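Local coordinates for ornithine carbamoyltransferase (Gloeobacter violaceus, PDB 3GD5), which catalyses the reversible transfer of the carbamoyl group from carbamoyl phosphate to L-ornithine, giving L-citrulline and phosphate in arginine biosynthesis, at the interface of chains A and B. Sequence-based numbering; all coordinates share one arbitrary frame. Chains: chain A/B, Ornithine carbamoyltransferase.

The interface of chains A and B. Residues chain A 78, 80, 99, 103-104; chain B 61, 64-65, 68, 297-298, 300-301.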
# COMPACT_ATOMS: atom_id res chain seq x y z
N ILE A 78 -22.76 6.22 -15.65
CA ILE A 78 -21.66 5.26 -15.49
C ILE A 78 -20.44 5.97 -14.92
O ILE A 78 -20.04 7.03 -15.40
CB ILE A 78 -21.25 4.61 -16.83
CG1 ILE A 78 -22.47 3.97 -17.50
CG2 ILE A 78 -20.19 3.53 -16.58
CD1 ILE A 78 -22.16 3.33 -18.83
N LEU A 80 -16.61 6.19 -14.59
CA LEU A 80 -15.44 5.73 -15.33
C LEU A 80 -14.12 6.16 -14.68
O LEU A 80 -14.10 6.73 -13.59
CB LEU A 80 -15.46 6.28 -16.77
CG LEU A 80 -16.67 6.06 -17.69
CD1 LEU A 80 -17.14 4.61 -17.64
CD2 LEU A 80 -17.77 6.99 -17.28
N VAL A 99 -12.65 7.42 -27.23
CA VAL A 99 -13.37 6.17 -27.05
C VAL A 99 -14.65 6.41 -26.25
O VAL A 99 -15.72 5.90 -26.59
CB VAL A 99 -12.48 5.11 -26.33
CG1 VAL A 99 -13.31 3.92 -25.91
CG2 VAL A 99 -11.36 4.65 -27.26
N TYR A 103 -19.21 5.90 -26.64
CA TYR A 103 -20.09 5.11 -25.78
C TYR A 103 -21.16 5.89 -25.02
O TYR A 103 -22.32 5.47 -24.97
CB TYR A 103 -19.28 4.30 -24.76
CG TYR A 103 -18.22 3.37 -25.32
CD1 TYR A 103 -18.45 2.61 -26.48
CD2 TYR A 103 -17.00 3.22 -24.66
CE1 TYR A 103 -17.47 1.71 -26.96
CE2 TYR A 103 -16.03 2.33 -25.13
CZ TYR A 103 -16.27 1.58 -26.28
OH TYR A 103 -15.30 0.68 -26.70
N VAL A 104 -20.78 7.00 -24.40
CA VAL A 104 -21.73 7.79 -23.63
C VAL A 104 -22.14 9.09 -24.34
O VAL A 104 -21.60 9.43 -25.39
CB VAL A 104 -21.16 8.12 -22.22
CG1 VAL A 104 -20.84 6.83 -21.47
CG2 VAL A 104 -19.93 8.98 -22.33
N ARG B 61 -12.58 0.23 -20.09
CA ARG B 61 -13.08 0.25 -21.46
C ARG B 61 -14.05 -0.90 -21.68
O ARG B 61 -15.09 -0.74 -22.33
CB ARG B 61 -11.93 0.15 -22.47
CG ARG B 61 -11.21 -1.20 -22.48
CD ARG B 61 -10.23 -1.32 -23.65
NE ARG B 61 -9.17 -0.32 -23.61
CZ ARG B 61 -9.30 0.93 -24.05
NH1 ARG B 61 -10.45 1.32 -24.59
NH2 ARG B 61 -8.29 1.78 -23.95
N VAL B 64 -17.38 -0.18 -19.60
CA VAL B 64 -18.29 0.78 -20.22
C VAL B 64 -19.02 0.23 -21.46
O VAL B 64 -20.22 0.44 -21.60
CB VAL B 64 -17.55 2.09 -20.60
CG1 VAL B 64 -16.35 1.78 -21.47
CG2 VAL B 64 -18.51 3.03 -21.33
N SER B 65 -18.30 -0.49 -22.33
CA SER B 65 -18.93 -1.04 -23.53
C SER B 65 -20.00 -2.06 -23.17
O SER B 65 -21.09 -2.04 -23.74
CB SER B 65 -17.87 -1.66 -24.47
OG SER B 65 -17.18 -2.74 -23.87
N VAL B 68 -23.03 -0.02 -21.36
CA VAL B 68 -23.87 0.76 -22.26
C VAL B 68 -24.63 -0.15 -23.22
O VAL B 68 -25.74 0.18 -23.65
CB VAL B 68 -23.04 1.78 -23.07
CG1 VAL B 68 -23.96 2.56 -24.01
CG2 VAL B 68 -22.35 2.75 -22.11
N ALA B 297 -13.23 0.48 -31.83
CA ALA B 297 -13.54 0.64 -30.41
C ALA B 297 -15.04 0.77 -30.22
O ALA B 297 -15.63 0.07 -29.39
CB ALA B 297 -12.82 1.88 -29.85
N GLU B 298 -15.67 1.65 -31.00
CA GLU B 298 -17.11 1.83 -30.89
C GLU B 298 -17.83 0.51 -31.10
O GLU B 298 -18.78 0.19 -30.38
CB GLU B 298 -17.61 2.83 -31.92
CG GLU B 298 -19.10 3.13 -31.79
CD GLU B 298 -19.62 3.97 -32.93
OE1 GLU B 298 -18.89 4.87 -33.38
OE2 GLU B 298 -20.77 3.74 -33.37
N ARG B 300 -17.23 -2.23 -30.19
CA ARG B 300 -17.21 -3.12 -29.03
C ARG B 300 -18.64 -3.12 -28.48
O ARG B 300 -19.16 -4.14 -28.04
CB ARG B 300 -16.25 -2.60 -27.96
CG ARG B 300 -14.85 -3.20 -28.01
CD ARG B 300 -14.88 -4.70 -27.68
NE ARG B 300 -13.66 -5.08 -26.99
CZ ARG B 300 -13.53 -5.19 -25.67
NH1 ARG B 300 -14.56 -4.96 -24.87
NH2 ARG B 300 -12.35 -5.48 -25.15
N LEU B 301 -19.25 -1.94 -28.51
CA LEU B 301 -20.61 -1.75 -28.02
C LEU B 301 -21.64 -2.49 -28.88
O LEU B 301 -22.52 -3.19 -28.36
CB LEU B 301 -20.94 -0.25 -27.99
CG LEU B 301 -22.39 0.22 -27.88
CD1 LEU B 301 -23.04 -0.34 -26.64
CD2 LEU B 301 -22.42 1.74 -27.84
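A:Tyr103 fills a groove between two helices of chain B and buries 145 Å² there, more than any other residue of the patch. The side chains of B:Val64 and A:Tyr103 cross at about a right angle. With CG1 of B:Val64 in the crowded position between backbone N and carbonyl carbon (chi1 54°), both methyls lie against the tyrosine: CG1 on CE2 and, at 3.6 Å, on CD2 of A:Tyr103, CG2 on CD2 and CB. B:Ser65 CB lies over one ring face, 4.0 Å from CZ of A:Tyr103, and A:Val99 O from the tyrosine's own chain over the other, both toward the rim. The B:Leu301 side chain slides past A:Tyr103 in the opposite direction, its CB 4.1 Å from CD1 of A:Tyr103. Beyond the ring, the side chains of A:Ile78 and B:Val68 cross at about a right angle, and their methyls CD1 and CG2 touch tightly at 3.3 Å; A:Leu80 CD1 reaches B:Val64 CB at 3.9 Å. At the polar rim the phenol OH of A:Tyr103 donates to the carbonyl O of B:Ala297 (2.8 Å), approaching from 58° above the carbonyl plane with a C=O...O angle of 118°. B:Arg61 and B:Arg300, probable carbamoyl phosphate-binding residues, border this contact, which may therefore help position the active site. Strand 76-79, helix 93-100 and the loops that follow them in chain A face helices 60-72 and 293-312 of chain B, within the homohexamer.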